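Local coordinates for protein uncharacterized ACR, COG1565 superfamily (Burkholderia thailandensis, PDB 4F3N) that is of unknown function but adopts a methyltransferase fold and may act as an S-adenosyl-L-methionine-dependent protein-arginine methyltransferase, at residues S118-Q123 and T373-E378; L155-A160 and P191-R196. All blocks are in the same frame, centred on the assembly; numbering follows the deposited sequence. Where two conformers were deposited one is given.

Interaction 1. Residues S118-Q123 and T373-E378; sequences SPLFAQ and TDVLAE
Val375 meets Leu120 and Gln123 where two helices of the methyltransferase (Rossmann-like) domain pack together. Helix 118-136 leads into the first strand of the seven-stranded sheet, 140-144. Helix 372-376 belongs to the part of the chain that joins the last two strands of that sheet, 356-362 and 407-414. The CA atoms of Leu120 and Val375 are 7.7 Å apart. No hydrogen bond crosses the contact.

The side chain of Val375 carries its half of the contact. Its CA-CB bond points toward helix 118-136, and CB comes to 4.1 Å from Leu120 CD1. At CB the side chain forks. CG1 stands anti to the backbone N (chi1 176°), which carries it into the angle between Leu120 and Gln123. There it presses on Leu120 CD1 at 3.3 Å, closer than two methyl groups normally sit. CG2 turns the other way and stays 5.1 Å from Leu120 CD1. The side chain of Val375 also touches Thr124 and Arg127, further along helix 118-136.

Leu120 does not aim straight at its partner. Its CG is turned away from the backbone N (chi1 -179°), and from there CD1 comes up to the valine. The two side chains pass alongside each other in opposite directions. Leu120 also packs on Val394 and Leu397 of helix 384-398. Leu376 rests on that same helix, through Ala390 and Val394. Helix 384-398 thus contacts both segments through apolar side chains.

Gln123 comes from one turn further along and marks the more polar edge. Its bond from CA to CB points toward segment 373-378, but the touch is made by the amide at the end. This is a van der Waals contact: Gln123 OE1 lies 3.7 Å from Val375 CG1.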
loop_
_atom_site.group_PDB
_atom_site.type_symbol
_atom_site.label_atom_id
_atom_site.label_comp_id
_atom_site.label_asym_id
_atom_site.label_seq_id
_atom_site.Cartn_x
_atom_site.Cartn_y
_atom_site.Cartn_z
ATOM N N SER A 118 -1.174 8.403 -12.862
ATOM C CA SER A 118 0.224 8.129 -12.644
ATOM C C SER A 118 1.183 9.183 -13.209
ATOM O O SER A 118 2.066 9.553 -12.489
ATOM C CB SER A 118 0.584 6.704 -13.078
ATOM O OG SER A 118 -0.315 5.827 -12.410
ATOM N N PRO A 119 0.991 9.663 -14.480
ATOM C CA PRO A 119 1.806 10.804 -15.011
ATOM C C PRO A 119 1.885 12.101 -14.188
ATOM O O PRO A 119 2.968 12.538 -13.877
ATOM C CB PRO A 119 1.164 11.109 -16.380
ATOM C CG PRO A 119 0.657 9.773 -16.826
ATOM C CD PRO A 119 0.180 9.061 -15.555
ATOM N N LEU A 120 0.768 12.720 -13.861
ATOM C CA LEU A 120 0.814 13.972 -13.131
ATOM C C LEU A 120 1.323 13.692 -11.702
ATOM O O LEU A 120 2.074 14.479 -11.114
ATOM C CB LEU A 120 -0.574 14.570 -13.107
ATOM C CG LEU A 120 -0.627 15.877 -12.395
ATOM C CD1 LEU A 120 -0.021 16.967 -13.268
ATOM C CD2 LEU A 120 -2.078 16.167 -12.054
ATOM N N PHE A 121 0.889 12.564 -11.150
ATOM C CA PHE A 121 1.331 12.122 -9.842
ATOM C C PHE A 121 2.837 11.943 -9.797
ATOM O O PHE A 121 3.517 12.525 -8.930
ATOM C CB PHE A 121 0.588 10.856 -9.400
ATOM C CG PHE A 121 1.018 10.362 -8.061
ATOM C CD1 PHE A 121 0.431 10.848 -6.899
ATOM C CD2 PHE A 121 1.991 9.376 -7.956
ATOM C CE1 PHE A 121 0.823 10.389 -5.649
ATOM C CE2 PHE A 121 2.414 8.899 -6.710
ATOM C CZ PHE A 121 1.820 9.397 -5.546
ATOM N N ALA A 122 3.380 11.201 -10.764
ATOM C CA ALA A 122 4.820 10.959 -10.796
ATOM C C ALA A 122 5.617 12.257 -11.028
ATOM O O ALA A 122 6.690 12.459 -10.449
ATOM C CB ALA A 122 5.149 9.939 -11.887
ATOM N N GLN A 123 5.124 13.124 -11.912
ATOM C CA GLN A 123 5.782 14.396 -12.146
ATOM C C GLN A 123 5.938 15.209 -10.860
ATOM O O GLN A 123 6.939 15.850 -10.639
ATOM C CB GLN A 123 5.021 15.227 -13.163
ATOM C CG GLN A 123 5.108 14.722 -14.583
ATOM C CD GLN A 123 4.416 15.720 -15.493
ATOM O OE1 GLN A 123 3.192 15.859 -15.468
ATOM N NE2 GLN A 123 5.209 16.513 -16.193
ATOM N N THR A 373 0.028 22.219 -8.562
ATOM C CA THR A 373 -0.727 23.247 -9.268
ATOM C C THR A 373 0.183 23.959 -10.245
ATOM O O THR A 373 -0.284 24.439 -11.278
ATOM C CB THR A 373 -1.439 24.235 -8.343
ATOM O OG1 THR A 373 -0.501 24.932 -7.538
ATOM C CG2 THR A 373 -2.437 23.490 -7.431
ATOM N N ASP A 374 1.465 23.978 -9.938
ATOM C CA ASP A 374 2.460 24.586 -10.857
ATOM C C ASP A 374 2.597 23.714 -12.091
ATOM O O ASP A 374 2.640 24.210 -13.222
ATOM C CB ASP A 374 3.827 24.773 -10.187
ATOM C CG ASP A 374 3.793 25.714 -9.000
ATOM O OD1 ASP A 374 2.867 26.554 -8.880
ATOM O OD2 ASP A 374 4.722 25.605 -8.154
ATOM N N VAL A 375 2.615 22.400 -11.862
ATOM C CA VAL A 375 2.630 21.439 -12.942
ATOM C C VAL A 375 1.400 21.670 -13.815
ATOM O O VAL A 375 1.513 21.809 -15.018
ATOM C CB VAL A 375 2.638 19.985 -12.408
ATOM C CG1 VAL A 375 2.552 18.976 -13.556
ATOM C CG2 VAL A 375 3.890 19.745 -11.564
ATOM N N LEU A 376 0.219 21.708 -13.208
ATOM C CA LEU A 376 -1.012 22.002 -13.989
ATOM C C LEU A 376 -0.893 23.305 -14.760
ATOM O O LEU A 376 -1.327 23.386 -15.921
ATOM C CB LEU A 376 -2.260 22.056 -13.072
ATOM C CG LEU A 376 -3.642 22.283 -13.688
ATOM C CD1 LEU A 376 -3.967 21.220 -14.724
ATOM C CD2 LEU A 376 -4.675 22.302 -12.563
ATOM N N ALA A 377 -0.307 24.320 -14.136
ATOM C CA ALA A 377 -0.245 25.674 -14.738
ATOM C C ALA A 377 0.687 25.773 -15.956
ATOM O O ALA A 377 0.747 26.831 -16.581
ATOM C CB ALA A 377 0.165 26.710 -13.686
ATOM N N GLU A 378 1.429 24.709 -16.261
ATOM C CA GLU A 378 2.237 24.623 -17.493
ATOM C C GLU A 378 1.348 24.420 -18.729
ATOM O O GLU A 378 1.765 24.698 -19.861
ATOM C CB GLU A 378 3.233 23.457 -17.405
ATOM C CG GLU A 378 4.318 23.612 -16.343
ATOM C CD GLU A 378 5.125 22.337 -16.110
ATOM O OE1 GLU A 378 5.171 21.469 -17.010
ATOM O OE2 GLU A 378 5.735 22.190 -15.020
#

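Interaction 2. Residues L155-A160 and P191-R196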
loop_
_atom_site.group_PDB
_atom_site.type_symbol
_atom_site.label_atom_id
_atom_site.label_comp_id
_atom_site.label_asym_id
_atom_site.label_seq_id
_atom_site.Cartn_x
_atom_site.Cartn_y
_atom_site.Cartn_z
ATOM N N LEU A 155 8.189 8.287 -12.963
ATOM C CA LEU A 155 9.148 8.871 -12.016
ATOM C C LEU A 155 10.542 8.934 -12.682
ATOM O O LEU A 155 11.277 9.927 -12.581
ATOM C CB LEU A 155 9.166 8.043 -10.738
ATOM C CG LEU A 155 9.765 8.609 -9.474
ATOM C CD1 LEU A 155 9.248 10.015 -9.128
ATOM C CD2 LEU A 155 9.411 7.646 -8.301
ATOM N N LEU A 156 10.861 7.892 -13.417
ATOM C CA LEU A 156 12.128 7.861 -14.150
ATOM C C LEU A 156 12.197 9.026 -15.138
ATOM O O LEU A 156 13.195 9.778 -15.211
ATOM C CB LEU A 156 12.253 6.543 -14.932
ATOM C CG LEU A 156 13.023 5.429 -14.303
ATOM C CD1 LEU A 156 12.962 4.205 -15.202
ATOM C CD2 LEU A 156 14.493 5.876 -14.114
ATOM N N THR A 157 11.139 9.157 -15.931
ATOM C CA THR A 157 11.070 10.200 -16.934
ATOM C C THR A 157 11.100 11.610 -16.321
ATOM O O THR A 157 11.861 12.533 -16.747
ATOM C CB THR A 157 9.805 10.006 -17.807
ATOM O OG1 THR A 157 9.941 8.770 -18.515
ATOM C CG2 THR A 157 9.693 11.092 -18.865
ATOM N N ALA A 158 10.348 11.770 -15.255
ATOM C CA ALA A 158 10.245 13.084 -14.635
ATOM C C ALA A 158 11.552 13.465 -13.957
ATOM O O ALA A 158 11.969 14.644 -14.040
ATOM C CB ALA A 158 9.075 13.151 -13.658
ATOM N N LEU A 159 12.173 12.531 -13.242
ATOM C CA LEU A 159 13.454 12.828 -12.632
ATOM C C LEU A 159 14.512 13.233 -13.681
ATOM O O LEU A 159 15.243 14.215 -13.509
ATOM C CB LEU A 159 13.976 11.675 -11.792
ATOM C CG LEU A 159 13.296 11.450 -10.439
ATOM C CD1 LEU A 159 13.616 10.010 -9.940
ATOM C CD2 LEU A 159 13.644 12.542 -9.416
ATOM N N ALA A 160 14.587 12.452 -14.742
ATOM C CA ALA A 160 15.544 12.755 -15.837
ATOM C C ALA A 160 15.275 14.118 -16.428
ATOM O O ALA A 160 16.216 14.888 -16.712
ATOM C CB ALA A 160 15.466 11.687 -16.904
ATOM N N PRO A 191 11.316 4.569 -23.026
ATOM C CA PRO A 191 12.411 3.920 -23.761
ATOM C C PRO A 191 13.711 4.663 -23.503
ATOM O O PRO A 191 13.717 5.867 -23.351
ATOM C CB PRO A 191 11.990 4.019 -25.232
ATOM C CG PRO A 191 10.877 4.992 -25.291
ATOM C CD PRO A 191 10.295 5.162 -23.913
ATOM N N GLY A 192 14.804 3.935 -23.374
ATOM C CA GLY A 192 16.100 4.589 -23.187
ATOM C C GLY A 192 16.398 5.122 -21.795
ATOM O O GLY A 192 17.480 5.635 -21.570
ATOM N N LEU A 193 15.409 5.111 -20.905
ATOM C CA LEU A 193 15.630 5.099 -19.434
ATOM C C LEU A 193 15.360 3.683 -18.880
ATOM O O LEU A 193 15.849 3.296 -17.800
ATOM C CB LEU A 193 14.715 6.113 -18.757
ATOM C CG LEU A 193 15.135 7.567 -18.957
ATOM C CD1 LEU A 193 13.931 8.484 -18.745
ATOM C CD2 LEU A 193 16.283 7.889 -17.988
ATOM N N ALA A 194 14.612 2.903 -19.634
ATOM C CA ALA A 194 14.291 1.537 -19.267
ATOM C C ALA A 194 15.525 0.707 -18.916
ATOM O O ALA A 194 15.466 -0.185 -18.085
ATOM C CB ALA A 194 13.500 0.874 -20.400
ATOM N N ALA A 195 16.650 1.007 -19.558
ATOM C CA ALA A 195 17.884 0.237 -19.355
ATOM C C ALA A 195 18.483 0.423 -17.961
ATOM O O ALA A 195 19.366 -0.331 -17.592
ATOM C CB ALA A 195 18.900 0.613 -20.417
ATOM N N ARG A 196 18.045 1.456 -17.234
ATOM C CA ARG A 196 18.480 1.709 -15.863
ATOM C C ARG A 196 17.702 0.905 -14.825
ATOM O O ARG A 196 18.031 0.969 -13.653
ATOM C CB ARG A 196 18.362 3.212 -15.543
ATOM C CG ARG A 196 19.364 4.026 -16.321
ATOM C CD ARG A 196 19.133 5.474 -16.165
ATOM N NE ARG A 196 19.940 6.214 -17.116
ATOM C CZ ARG A 196 21.068 6.854 -16.827
ATOM N NH1 ARG A 196 21.567 6.843 -15.606
ATOM N NH2 ARG A 196 21.711 7.509 -17.791
#
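Leu193 lays its side chain against helix 150-161, in the Rossmann-like methyltransferase fold. This helix follows the first strand of the central sheet, 140-144. Leu193 lies in the loop between helix 179-189 and strand 197-200, an outermost strand of that sheet. The contact is van der Waals packing, mostly of apolar side chains, and no hydrogen bond joins the two segments.

Leu193 is the main residue on the loop side. Its CG is anti to the carbonyl carbon (chi1 -74°), which sends both methyl groups over the helix surface. CD1 lies 3.8 Å from Thr157 CA and equally close to Leu156 O. That oxygen is already engaged within the helix, accepting the N-H of Ala160.

Leu156 has the second largest share, and it is buried. Its CD1 lies 4.0 Å from Leu193 O and 4.4 Å from Leu193 CB. The side chain of Leu156 also packs on Leu166 and on Tyr169 of strand 168-172.

Thr157 crosses Leu193 at about a right angle. Its OG1 is hydrogen-bonded to Ala153 O, one turn back. Against the methyl Leu193 CD1 it makes only a van der Waals contact. Ala160 closes the far end. Its CB meets the fork of the leucine evenly, with Leu193 CD1 and CD2 each 4.0 Å away.

In the fold
Both interactions belong to the Rossmann-like methyltransferase domain, and their centres lie about 17 Å apart on the same side of the chain's centre. Along the chain they are nested: 118-123 comes first, then 155-160 and 191-196, and 373-378 closes the loop. Helices 118-136 and 150-161 connect them directly. Ala122 CB is 3.6 Å from Leu155 N, and Gln123 CA is 3.8 Å from Ala158 CB. The result is a continuous packed layer, running from helix 372-376 through these two helices to the loop before strand 197-200. Both contacts lie away from Thr113 and Asn214, which bind S-adenosyl-L-homocysteine, and both are packing contacts within the fold.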